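Local coordinates for 6-phosphofructokinase subunit beta (PDB 3O8O), which catalyses the ATP-dependent phosphorylation of fructose 6-phosphate to fructose 1,6-bisphosphate, the first committing step of glycolysis, as an allosterically regulated enzyme, at residues B[18-23]-B[64-69]; B[299-304]-B[580-585]; B[466-471]-B[501-506]; B[471-476]-B[508-513]; B[201-206]-B[366-371]. All coordinates share one frame; numbering follows the deposited sequence.

Contact 1. Residues B[18-23]-B[64-69]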
# COMPACT_ATOMS: atom_id res chain seq x y z
N MET B 18 41.02 -13.75 4.38
CA MET B 18 42.08 -13.57 3.41
C MET B 18 41.47 -13.40 2.03
O MET B 18 41.94 -12.58 1.23
CB MET B 18 43.03 -14.77 3.42
CG MET B 18 43.74 -14.94 4.74
SD MET B 18 45.10 -16.12 4.72
CE MET B 18 46.39 -15.10 5.31
N ASN B 19 40.40 -14.16 1.75
CA ASN B 19 39.72 -14.07 0.47
C ASN B 19 39.16 -12.68 0.24
O ASN B 19 39.20 -12.17 -0.88
CB ASN B 19 38.58 -15.08 0.39
CG ASN B 19 39.06 -16.48 0.11
OD1 ASN B 19 39.97 -16.68 -0.69
ND2 ASN B 19 38.44 -17.47 0.75
N SER B 20 38.62 -12.06 1.28
CA SER B 20 38.11 -10.72 1.13
C SER B 20 39.29 -9.83 0.82
O SER B 20 39.17 -8.88 0.04
CB SER B 20 37.43 -10.23 2.40
OG SER B 20 36.29 -11.02 2.67
N ASN B 21 40.45 -10.16 1.42
CA ASN B 21 41.67 -9.38 1.20
C ASN B 21 42.12 -9.54 -0.26
O ASN B 21 42.29 -8.57 -1.01
CB ASN B 21 42.79 -9.84 2.15
CG ASN B 21 43.89 -8.78 2.31
OD1 ASN B 21 43.61 -7.64 2.68
ND2 ASN B 21 45.13 -9.16 2.03
N VAL B 22 42.30 -10.78 -0.68
CA VAL B 22 42.69 -11.03 -2.04
C VAL B 22 41.73 -10.29 -2.98
O VAL B 22 42.14 -9.55 -3.86
CB VAL B 22 42.66 -12.54 -2.34
CG1 VAL B 22 42.85 -12.80 -3.80
CG2 VAL B 22 43.76 -13.22 -1.58
N ARG B 23 40.43 -10.48 -2.78
CA ARG B 23 39.42 -9.86 -3.62
C ARG B 23 39.58 -8.36 -3.79
O ARG B 23 39.54 -7.87 -4.91
CB ARG B 23 38.04 -10.14 -3.05
CG ARG B 23 36.91 -9.64 -3.91
CD ARG B 23 35.88 -8.88 -3.08
NE ARG B 23 34.66 -8.73 -3.84
CZ ARG B 23 33.83 -7.71 -3.73
NH1 ARG B 23 34.08 -6.72 -2.88
NH2 ARG B 23 32.74 -7.67 -4.50
N GLY B 64 32.38 -13.15 -5.69
CA GLY B 64 31.83 -13.92 -4.58
C GLY B 64 32.80 -14.35 -3.49
O GLY B 64 32.42 -15.00 -2.52
N TRP B 65 34.06 -13.97 -3.63
CA TRP B 65 35.06 -14.36 -2.66
C TRP B 65 34.88 -13.90 -1.23
O TRP B 65 35.24 -14.62 -0.29
CB TRP B 65 36.42 -13.94 -3.17
CG TRP B 65 36.87 -14.86 -4.21
CD1 TRP B 65 36.10 -15.52 -5.10
CD2 TRP B 65 38.22 -15.23 -4.48
NE1 TRP B 65 36.88 -16.29 -5.92
CE2 TRP B 65 38.19 -16.13 -5.56
CE3 TRP B 65 39.45 -14.90 -3.91
CZ2 TRP B 65 39.35 -16.71 -6.08
CZ3 TRP B 65 40.59 -15.46 -4.42
CH2 TRP B 65 40.54 -16.36 -5.50
N SER B 66 34.34 -12.70 -1.04
CA SER B 66 34.15 -12.16 0.29
C SER B 66 33.37 -13.11 1.20
O SER B 66 33.35 -12.94 2.42
CB SER B 66 33.41 -10.83 0.20
OG SER B 66 34.03 -9.88 1.05
N ALA B 67 32.73 -14.12 0.62
CA ALA B 67 31.95 -15.05 1.41
C ALA B 67 32.50 -16.48 1.46
O ALA B 67 31.76 -17.42 1.70
CB ALA B 67 30.53 -15.07 0.90
N GLU B 68 33.81 -16.64 1.27
CA GLU B 68 34.40 -17.96 1.32
C GLU B 68 35.56 -18.06 2.30
O GLU B 68 36.38 -17.15 2.41
CB GLU B 68 34.87 -18.31 -0.07
CG GLU B 68 33.77 -18.30 -1.05
CD GLU B 68 34.20 -18.79 -2.39
OE1 GLU B 68 34.99 -19.75 -2.45
OE2 GLU B 68 33.73 -18.23 -3.40
N GLY B 69 35.63 -19.19 3.00
CA GLY B 69 36.70 -19.38 3.96
C GLY B 69 38.08 -19.67 3.38
O GLY B 69 38.23 -19.93 2.20

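Contact 2. Residues B[299-304]-B[580-585]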
# COMPACT_ATOMS: atom_id res chain seq x y z
N ASP B 299 35.63 -8.84 9.86
CA ASP B 299 36.80 -9.25 9.10
C ASP B 299 36.66 -8.95 7.63
O ASP B 299 37.57 -8.39 7.02
CB ASP B 299 37.12 -10.73 9.30
CG ASP B 299 37.91 -10.98 10.58
OD1 ASP B 299 38.77 -10.15 10.94
OD2 ASP B 299 37.67 -12.02 11.21
N ARG B 300 35.53 -9.30 7.03
CA ARG B 300 35.37 -8.98 5.62
C ARG B 300 35.66 -7.50 5.39
O ARG B 300 36.53 -7.15 4.60
CB ARG B 300 33.96 -9.30 5.14
CG ARG B 300 33.61 -10.74 5.18
CD ARG B 300 32.29 -10.99 4.50
NE ARG B 300 31.74 -12.28 4.92
CZ ARG B 300 30.72 -12.89 4.33
NH1 ARG B 300 30.11 -12.36 3.28
NH2 ARG B 300 30.31 -14.06 4.81
N ILE B 301 34.93 -6.64 6.11
CA ILE B 301 35.10 -5.20 5.97
C ILE B 301 36.51 -4.72 6.26
O ILE B 301 37.03 -3.81 5.59
CB ILE B 301 34.11 -4.45 6.88
CG1 ILE B 301 32.69 -4.91 6.55
CG2 ILE B 301 34.24 -2.94 6.68
CD1 ILE B 301 31.61 -4.40 7.50
N LEU B 302 37.15 -5.33 7.24
CA LEU B 302 38.51 -4.94 7.57
C LEU B 302 39.45 -5.32 6.44
O LEU B 302 40.19 -4.51 5.92
CB LEU B 302 38.98 -5.61 8.86
CG LEU B 302 40.46 -5.39 9.19
CD1 LEU B 302 40.76 -3.90 9.33
CD2 LEU B 302 40.79 -6.11 10.46
N ALA B 303 39.41 -6.59 6.06
CA ALA B 303 40.26 -7.08 4.99
C ALA B 303 39.98 -6.39 3.66
O ALA B 303 40.86 -6.27 2.82
CB ALA B 303 40.08 -8.58 4.86
N THR B 304 38.75 -5.95 3.45
CA THR B 304 38.44 -5.28 2.21
C THR B 304 39.08 -3.91 2.15
O THR B 304 39.62 -3.54 1.12
CB THR B 304 36.93 -5.13 2.02
OG1 THR B 304 36.35 -6.43 1.86
CG2 THR B 304 36.63 -4.26 0.79
N SER B 580 26.35 -4.04 2.41
CA SER B 580 26.67 -3.97 1.01
C SER B 580 28.18 -4.23 0.81
O SER B 580 28.58 -5.10 0.03
CB SER B 580 26.29 -2.60 0.47
OG SER B 580 26.83 -2.39 -0.83
N LEU B 581 29.01 -3.48 1.51
CA LEU B 581 30.44 -3.66 1.34
C LEU B 581 30.85 -5.09 1.67
O LEU B 581 31.68 -5.67 0.97
CB LEU B 581 31.22 -2.69 2.22
CG LEU B 581 32.73 -2.61 2.00
CD1 LEU B 581 32.98 -1.85 0.74
CD2 LEU B 581 33.40 -1.89 3.15
N ALA B 582 30.26 -5.66 2.73
CA ALA B 582 30.60 -7.00 3.18
C ALA B 582 30.14 -8.16 2.31
O ALA B 582 30.68 -9.27 2.42
CB ALA B 582 30.07 -7.19 4.55
N VAL B 583 29.15 -7.94 1.46
CA VAL B 583 28.70 -9.02 0.60
C VAL B 583 28.95 -8.67 -0.84
O VAL B 583 28.59 -9.42 -1.74
CB VAL B 583 27.20 -9.31 0.75
CG1 VAL B 583 26.93 -9.83 2.14
CG2 VAL B 583 26.38 -8.05 0.47
N GLY B 584 29.57 -7.52 -1.07
CA GLY B 584 29.84 -7.11 -2.43
C GLY B 584 28.58 -6.75 -3.20
O GLY B 584 28.47 -7.05 -4.37
N ALA B 585 27.63 -6.11 -2.54
CA ALA B 585 26.39 -5.75 -3.22
C ALA B 585 26.74 -4.86 -4.40
O ALA B 585 27.61 -4.00 -4.32
CB ALA B 585 25.45 -5.01 -2.26

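Contact 3. Residues B[466-471]-B[501-506]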
# COMPACT_ATOMS: atom_id res chain seq x y z
N VAL B 466 8.21 3.98 24.82
CA VAL B 466 7.55 5.04 25.56
C VAL B 466 8.56 5.97 26.18
O VAL B 466 9.51 5.51 26.82
CB VAL B 466 6.68 4.51 26.71
CG1 VAL B 466 5.78 5.62 27.19
CG2 VAL B 466 5.86 3.29 26.26
N THR B 467 8.37 7.27 25.98
CA THR B 467 9.27 8.26 26.56
C THR B 467 8.77 8.68 27.95
O THR B 467 7.57 8.58 28.25
CB THR B 467 9.36 9.52 25.71
OG1 THR B 467 8.05 10.09 25.55
CG2 THR B 467 9.96 9.21 24.37
N PRO B 468 9.69 9.16 28.81
CA PRO B 468 9.28 9.57 30.16
C PRO B 468 8.03 10.42 30.18
O PRO B 468 7.11 10.16 30.95
CB PRO B 468 10.51 10.29 30.68
CG PRO B 468 11.61 9.50 30.08
CD PRO B 468 11.13 9.40 28.64
N GLU B 469 7.98 11.43 29.32
CA GLU B 469 6.82 12.31 29.30
C GLU B 469 5.53 11.57 28.99
O GLU B 469 4.46 11.95 29.44
CB GLU B 469 7.02 13.43 28.29
CG GLU B 469 8.18 14.33 28.62
CD GLU B 469 8.24 15.53 27.72
OE1 GLU B 469 9.25 16.28 27.78
OE2 GLU B 469 7.26 15.72 26.95
N GLU B 470 5.64 10.50 28.23
CA GLU B 470 4.47 9.75 27.89
C GLU B 470 3.99 8.90 29.03
O GLU B 470 2.81 8.56 29.09
CB GLU B 470 4.73 8.87 26.68
CG GLU B 470 4.93 9.64 25.41
CD GLU B 470 5.56 8.79 24.32
OE1 GLU B 470 5.66 9.29 23.18
OE2 GLU B 470 5.97 7.64 24.60
N ALA B 471 4.87 8.57 29.96
CA ALA B 471 4.49 7.73 31.09
C ALA B 471 4.24 8.51 32.37
O ALA B 471 4.06 7.91 33.43
CB ALA B 471 5.57 6.67 31.33
N HIS B 501 17.50 13.17 27.37
CA HIS B 501 17.18 14.56 27.15
C HIS B 501 16.02 15.03 27.99
O HIS B 501 16.11 16.07 28.62
CB HIS B 501 16.89 14.81 25.69
CG HIS B 501 16.17 16.09 25.45
ND1 HIS B 501 14.79 16.15 25.38
CD2 HIS B 501 16.61 17.35 25.30
CE1 HIS B 501 14.43 17.41 25.19
NE2 HIS B 501 15.51 18.15 25.14
N GLN B 502 14.93 14.29 27.99
CA GLN B 502 13.78 14.71 28.78
C GLN B 502 14.09 14.77 30.28
O GLN B 502 13.88 15.81 30.93
CB GLN B 502 12.59 13.77 28.52
CG GLN B 502 11.93 13.99 27.16
CD GLN B 502 10.78 13.04 26.90
OE1 GLN B 502 10.18 13.06 25.83
NE2 GLN B 502 10.46 12.20 27.88
N LEU B 503 14.58 13.66 30.83
CA LEU B 503 14.88 13.65 32.26
C LEU B 503 15.76 14.84 32.65
O LEU B 503 15.49 15.50 33.64
CB LEU B 503 15.57 12.35 32.67
CG LEU B 503 14.74 11.07 32.51
CD1 LEU B 503 15.45 9.93 33.21
CD2 LEU B 503 13.37 11.25 33.10
N GLU B 504 16.79 15.11 31.85
CA GLU B 504 17.71 16.21 32.15
C GLU B 504 17.04 17.57 32.16
O GLU B 504 17.25 18.34 33.09
CB GLU B 504 18.89 16.24 31.16
CG GLU B 504 19.92 17.34 31.44
CD GLU B 504 19.47 18.73 30.97
OE1 GLU B 504 20.10 19.74 31.38
OE2 GLU B 504 18.51 18.84 30.19
N ARG B 505 16.23 17.90 31.16
CA ARG B 505 15.63 19.21 31.21
C ARG B 505 14.41 19.17 32.11
O ARG B 505 13.60 20.09 32.14
CB ARG B 505 15.36 19.80 29.81
CG ARG B 505 14.21 19.34 28.98
CD ARG B 505 12.85 19.84 29.38
NE ARG B 505 12.12 20.21 28.18
CZ ARG B 505 11.58 19.41 27.25
NH1 ARG B 505 10.98 20.01 26.24
NH2 ARG B 505 11.59 18.08 27.31
N ALA B 506 14.32 18.09 32.88
CA ALA B 506 13.24 17.92 33.83
C ALA B 506 13.91 18.06 35.19
O ALA B 506 13.27 17.91 36.24
CB ALA B 506 12.61 16.55 33.69

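Contact 4. Residues B[471-476]-B[508-513]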
# COMPACT_ATOMS: atom_id res chain seq x y z
N ALA B 471 4.87 8.57 29.96
CA ALA B 471 4.49 7.73 31.09
C ALA B 471 4.24 8.51 32.37
O ALA B 471 4.06 7.91 33.43
CB ALA B 471 5.57 6.67 31.33
N ASP B 472 4.21 9.83 32.27
CA ASP B 472 4.01 10.69 33.44
C ASP B 472 5.31 10.84 34.21
O ASP B 472 5.69 9.96 35.00
CB ASP B 472 2.93 10.12 34.37
CG ASP B 472 2.95 10.77 35.74
OD1 ASP B 472 2.35 10.18 36.67
OD2 ASP B 472 3.53 11.87 35.90
N LEU B 473 5.99 11.96 33.96
CA LEU B 473 7.25 12.30 34.60
C LEU B 473 7.13 12.18 36.12
O LEU B 473 8.00 11.58 36.78
CB LEU B 473 7.62 13.72 34.20
CG LEU B 473 9.06 13.94 33.76
CD1 LEU B 473 9.46 12.84 32.80
CD2 LEU B 473 9.20 15.32 33.12
N GLY B 474 6.05 12.74 36.67
CA GLY B 474 5.83 12.68 38.10
C GLY B 474 6.09 11.30 38.68
O GLY B 474 7.06 11.09 39.40
N MET B 475 5.21 10.36 38.36
CA MET B 475 5.35 9.01 38.85
C MET B 475 6.78 8.52 38.73
O MET B 475 7.27 7.74 39.57
CB MET B 475 4.43 8.06 38.07
CG MET B 475 2.99 8.05 38.54
SD MET B 475 2.86 7.49 40.25
CE MET B 475 2.94 5.67 40.08
N ILE B 476 7.46 8.96 37.68
CA ILE B 476 8.83 8.54 37.47
C ILE B 476 9.68 9.09 38.60
O ILE B 476 10.25 8.34 39.39
CB ILE B 476 9.40 9.08 36.13
CG1 ILE B 476 8.45 8.77 34.97
CG2 ILE B 476 10.79 8.46 35.89
CD1 ILE B 476 8.24 7.27 34.72
N GLU B 508 15.47 20.73 37.00
CA GLU B 508 14.81 21.74 37.80
C GLU B 508 13.34 21.48 37.50
O GLU B 508 12.93 21.52 36.34
CB GLU B 508 15.38 23.11 37.34
CG GLU B 508 14.48 24.27 36.91
CD GLU B 508 13.34 23.92 35.99
OE1 GLU B 508 13.53 23.80 34.75
OE2 GLU B 508 12.23 23.75 36.55
N SER B 509 12.59 21.12 38.54
CA SER B 509 11.15 20.80 38.49
C SER B 509 10.94 19.47 39.20
O SER B 509 9.88 19.21 39.76
CB SER B 509 10.65 20.68 37.05
OG SER B 509 9.42 21.38 36.87
N TYR B 510 11.95 18.62 39.18
CA TYR B 510 11.91 17.33 39.84
C TYR B 510 13.35 17.02 40.25
O TYR B 510 14.10 16.41 39.49
CB TYR B 510 11.42 16.24 38.88
CG TYR B 510 9.98 16.38 38.41
CD1 TYR B 510 8.97 15.58 38.96
CD2 TYR B 510 9.64 17.28 37.40
CE1 TYR B 510 7.65 15.68 38.52
CE2 TYR B 510 8.32 17.39 36.95
CZ TYR B 510 7.33 16.59 37.51
OH TYR B 510 6.03 16.72 37.08
N PRO B 511 13.77 17.46 41.45
CA PRO B 511 15.13 17.23 41.93
C PRO B 511 15.63 15.77 42.00
O PRO B 511 16.81 15.55 42.30
CB PRO B 511 15.12 17.90 43.30
CG PRO B 511 13.73 17.64 43.76
CD PRO B 511 12.93 18.02 42.52
N ALA B 512 14.76 14.80 41.72
CA ALA B 512 15.18 13.38 41.75
C ALA B 512 16.07 13.05 40.55
O ALA B 512 16.81 12.06 40.56
CB ALA B 512 13.95 12.46 41.77
N PHE B 513 15.99 13.89 39.53
CA PHE B 513 16.76 13.74 38.30
C PHE B 513 18.05 14.55 38.38
O PHE B 513 18.82 14.59 37.43
CB PHE B 513 15.92 14.20 37.11
CG PHE B 513 14.61 13.49 36.98
CD1 PHE B 513 14.50 12.14 37.30
CD2 PHE B 513 13.48 14.16 36.51
CE1 PHE B 513 13.30 11.46 37.15
CE2 PHE B 513 12.26 13.49 36.36
CZ PHE B 513 12.18 12.13 36.68

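Contact 5. Residues B[201-206]-B[366-371]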
# COMPACT_ATOMS: atom_id res chain seq x y z
N CYS B 201 49.54 -15.75 22.28
CA CYS B 201 48.72 -14.61 22.63
C CYS B 201 47.49 -15.10 23.35
O CYS B 201 47.07 -16.24 23.16
CB CYS B 201 48.30 -13.84 21.39
SG CYS B 201 47.49 -12.31 21.81
N GLY B 202 46.92 -14.26 24.19
CA GLY B 202 45.75 -14.68 24.94
C GLY B 202 44.53 -13.84 24.62
O GLY B 202 43.53 -13.88 25.34
N TRP B 203 44.63 -13.07 23.54
CA TRP B 203 43.53 -12.20 23.11
C TRP B 203 42.23 -12.98 22.91
O TRP B 203 41.16 -12.52 23.32
CB TRP B 203 43.90 -11.49 21.81
CG TRP B 203 42.86 -10.51 21.42
CD1 TRP B 203 42.69 -9.25 21.91
CD2 TRP B 203 41.79 -10.74 20.50
NE1 TRP B 203 41.58 -8.67 21.35
CE2 TRP B 203 41.01 -9.56 20.48
CE3 TRP B 203 41.42 -11.81 19.70
CZ2 TRP B 203 39.87 -9.44 19.68
CZ3 TRP B 203 40.29 -11.69 18.91
CH2 TRP B 203 39.53 -10.51 18.91
N LEU B 204 42.32 -14.14 22.25
CA LEU B 204 41.17 -14.99 22.01
C LEU B 204 40.57 -15.57 23.29
O LEU B 204 39.35 -15.54 23.47
CB LEU B 204 41.54 -16.14 21.09
CG LEU B 204 41.67 -15.79 19.60
CD1 LEU B 204 42.22 -16.99 18.84
CD2 LEU B 204 40.33 -15.36 19.03
N ALA B 205 41.42 -16.08 24.18
CA ALA B 205 40.93 -16.65 25.44
C ALA B 205 40.26 -15.58 26.32
O ALA B 205 39.20 -15.80 26.89
CB ALA B 205 42.08 -17.31 26.20
N LEU B 206 40.88 -14.41 26.41
CA LEU B 206 40.33 -13.32 27.21
C LEU B 206 38.94 -12.88 26.71
O LEU B 206 37.94 -13.02 27.44
CB LEU B 206 41.31 -12.15 27.20
CG LEU B 206 40.90 -10.76 27.71
CD1 LEU B 206 40.42 -10.79 29.17
CD2 LEU B 206 42.10 -9.84 27.56
N THR B 366 45.38 -1.81 21.62
CA THR B 366 44.93 -0.61 22.32
C THR B 366 43.97 -0.81 23.48
O THR B 366 43.85 0.06 24.34
CB THR B 366 44.30 0.41 21.30
OG1 THR B 366 43.99 1.64 21.96
CG2 THR B 366 43.03 -0.19 20.67
N GLU B 367 43.27 -1.95 23.54
CA GLU B 367 42.35 -2.16 24.66
C GLU B 367 42.44 -3.51 25.35
O GLU B 367 41.52 -3.93 26.04
CB GLU B 367 40.91 -1.87 24.22
CG GLU B 367 40.44 -2.55 22.93
CD GLU B 367 38.95 -2.32 22.71
OE1 GLU B 367 38.54 -1.13 22.57
OE2 GLU B 367 38.18 -3.31 22.69
N PHE B 368 43.57 -4.19 25.17
CA PHE B 368 43.78 -5.50 25.78
C PHE B 368 43.64 -5.49 27.30
O PHE B 368 42.93 -6.32 27.88
CB PHE B 368 45.17 -6.04 25.42
CG PHE B 368 45.40 -7.44 25.90
CD1 PHE B 368 45.48 -8.48 24.98
CD2 PHE B 368 45.51 -7.72 27.26
CE1 PHE B 368 45.66 -9.81 25.42
CE2 PHE B 368 45.68 -9.02 27.70
CZ PHE B 368 45.76 -10.07 26.78
N ILE B 369 44.35 -4.56 27.93
CA ILE B 369 44.34 -4.45 29.38
C ILE B 369 42.97 -4.10 29.94
O ILE B 369 42.52 -4.69 30.93
CB ILE B 369 45.38 -3.41 29.85
CD1 ILE B 369 47.83 -2.77 29.41
N GLU B 370 42.29 -3.15 29.30
CA GLU B 370 40.97 -2.74 29.76
C GLU B 370 40.04 -3.94 29.89
O GLU B 370 39.33 -4.08 30.87
CB GLU B 370 40.38 -1.72 28.79
CG GLU B 370 39.18 -0.98 29.32
CD GLU B 370 38.85 0.24 28.44
OE1 GLU B 370 39.64 1.21 28.43
OE2 GLU B 370 37.81 0.21 27.75
N HIS B 371 40.07 -4.82 28.88
CA HIS B 371 39.25 -6.03 28.87
C HIS B 371 39.60 -6.89 30.07
O HIS B 371 38.72 -7.35 30.79
CB HIS B 371 39.47 -6.84 27.59
CG HIS B 371 38.74 -6.30 26.39
ND1 HIS B 371 37.43 -5.87 26.45
CD2 HIS B 371 39.14 -6.12 25.11
CE1 HIS B 371 37.05 -5.46 25.25
NE2 HIS B 371 38.07 -5.60 24.42

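Contact 1. Residues B[18-23]-B[64-69]
W65 lays the six-membered part of its indole against V22 and N19 of helix 18-32, a case of a loop held by both apolar and amide contacts. V22 CG1, placed anti to the backbone N (chi1 171°), comes within 3.5 Å of W65 CZ3. N19 OD1 lies 3.7 Å from W65 CE3, with the amide plane turned 69° from the indole, and W65 CB rests on R23 CB at 4.1 Å. At S66 the contact turns polar: S66 OG and S20 OG share a hydrogen bond of 3.0 Å, in which either hydroxyl could donate. E68 contributes its carbonyl. N19 ND2 donates to E68 O over 2.7 Å in a nearly straight bond (171°) that lies in the amide plane but approaches from above the carbonyl plane. G69 O takes a second, weak bond from the same ND2 at 2.9 Å. Since N72 N donates to N19 OD1, both ends of this buried amide are engaged by the loop, which should fix its rotation. Helix 18-32 follows strand 5-11 in the catalytic domain's α/β fold; V22 packs on T10 of that strand, while R300, A303 and T304 of helix 297-316 close over S20.

Contact 2. Residues B[299-304]-B[580-585]
R300, I301 and T304 meet L581, A582 and V583 where helix 297-316 of the catalytic domain packs on the last turn of helix 574-583 of the regulatory domain, an example of helix-helix packing across the join of two tandem phosphofructokinase domains. The apolar part is made by methyl and methylene carbons. I301 CG2 reaches L581 CD2 at 3.8 Å, and its other branch atom, CG1, sits 4.0 Å from A582 CB; T304 CG2 adds a looser touch, 4.4 Å from L581 CD1. The polar part falls to R300, whose chain is extended from CG to NE. Its NH1 donates to A582 O over 3.3 Å with an angle of 165°, the oxygen approaching the guanidinium edge-on, 10° out of its plane. Being close to the carbonyl end of a helix, this charge is probably stabilised there. Elsewhere the same guanidinium is held by A295 O at NE and by T294 and D549 at NH2, the last a salt bridge from helix 537-558. The helix ends at V583, and G584 leaves it with positive phi. Within helix 297-316, R300 O accepts from T304 N and also from T304 OG1, the hydroxyl standing above the carbonyl plane at 2.8 Å.

Contact 3. Residues B[466-471]-B[501-506]
E469 stacks the flat end of its side chain on that of Q502, carboxylate and amide planes lying only 23° apart. In this stack E469 CG is 3.4 Å and E469 CD 3.7 Å from Q502 CD. The guanidinium of R505 is tilted 42° from the same carboxylate, and its NH2 forms a salt bridge of 3.0 Å with E469 OE1. Two differently shaped chains meet there: E469 is extended beyond CG, whereas R505 bends at chi2 and chi3, its CG wedged between the backbone N and the carbonyl carbon (chi1 77°). Both residues are exposed, so the bridge lies on the solvent side, while Q502 is buried. The setting is the α/β fold of the regulatory domain, where the loop leading into helix 473-483 docks on the end of helix 494-504. R465, just upstream in that loop, binds the activator fructose 2,6-bisphosphate, and the side chain of T467 is about 11 Å from the bound ligand. The side chains of T467 and Q502 cross at about a right angle. The pyrrolidine of P468 meets L503 in a similar crossing, P468 CB lying 3.9 Å from L503 CD2, with W433 of helix 432-439 touching both residues. Inside the loop, E470 OE2 accepts from T467 N at 2.8 Å, met from above the carboxylate plane.

Contact 4. Residues B[471-476]-B[508-513]
F513 and Y510 direct their rings at the first turn of helix 473-483 in the regulatory domain, a small illustration of how a loop can dock on a helix start through aromatic side chains with no hydrogen bond passing between the segments. F513 is met in two ways. I476 crosses it at about a right angle and places CG2 near the ring plane, at the edge, 4.0 Å from F513 CZ. That branch is the one anti to the backbone N, while the end of the isoleucine leads elsewhere. L473 approaches more slantwise, its CG standing 4.1 Å from F513 CE2. The tyrosine ring takes a different partner. Y510 CE1 lies 3.5 Å from G474 CA, so the ring meets the main chain of the helix itself. L473 CB adds a loose touch on Y510 CZ at 4.4 Å, and L473 thereby contacts both rings. In each aromatic residue CG is anti to the carbonyl carbon (chi1 -66° in Y510, -56° in F513), and the 3-10 segment 511-513, which ends on F513, carries a bond from F513 N to Y510 O. The helix start that they meet is capped by D472, at the N-cap position, whose two carboxylate oxygens both accept weakly from M475 N. Further along helix 473-483, A477 touches both aromatic side chains and the F480 ring meets F513 at a steep angle. I476 also packs on L436 and A437 of helix 432-439, placing the turn between that helix and the loop leading to strand 519-521.

Contact 5. Residues B[201-206]-B[366-371]
W203 sits opposite F368 (CA atoms 7.2 Å apart) and L206 opposite H371, the first turns of helices 203-212 and 368-380 running side by side in the same sense, with G202 and E367 at their N-cap positions. Leucine on phenylalanine is the central pairing, a worked case of a CH-pi contact. L206 CD2 stands over one face of F368, 3.8 Å from the ring centroid and displaced a little to the rim. CG of L206 is anti to the backbone N (chi1 168°); beyond it, CD2 also meets H371 CB at 4.0 Å. The rim of F368 is turned to the other helix start: its CE1 lies 3.9 Å from W203 N, and its CD1 touches the edge of the indole at W203 CD1. That backbone N already donates to C201 SG, at 3.4 Å. H371 NE2 gives a weak bond back to OE2 of the N-cap residue E367. Y168 meets the W203 indole edge to face. Buried throughout, this packing lies close to the fructose 6-phosphate site: helix 203-212 follows the M197-G198-R199 loop that binds the sugar phosphate, and the side chain of W203 is about 7 Å from that of D155, the predicted proton acceptor.

From the N terminus, contact 1 closes the first loop, its closest ends 41 residues apart, bringing 64-69 back onto helix 18-32 before the others open. Contact 5 opens at 201-206 and closes at 366-371, within the same catalytic domain. Contact 2 starts inside that span, at 299-304, and ends at 580-585, so the two cross, and contact 2 joins the catalytic to the regulatory domain. It also touches contact 1, where R300 lies beside S66 and A67. Nested inside its long loop, contacts 3 and 4 cross each other, share A471 and tie the loop and start of helix 473-483 to the end of helix 494-504 and the loop after it, within the regulatory domain.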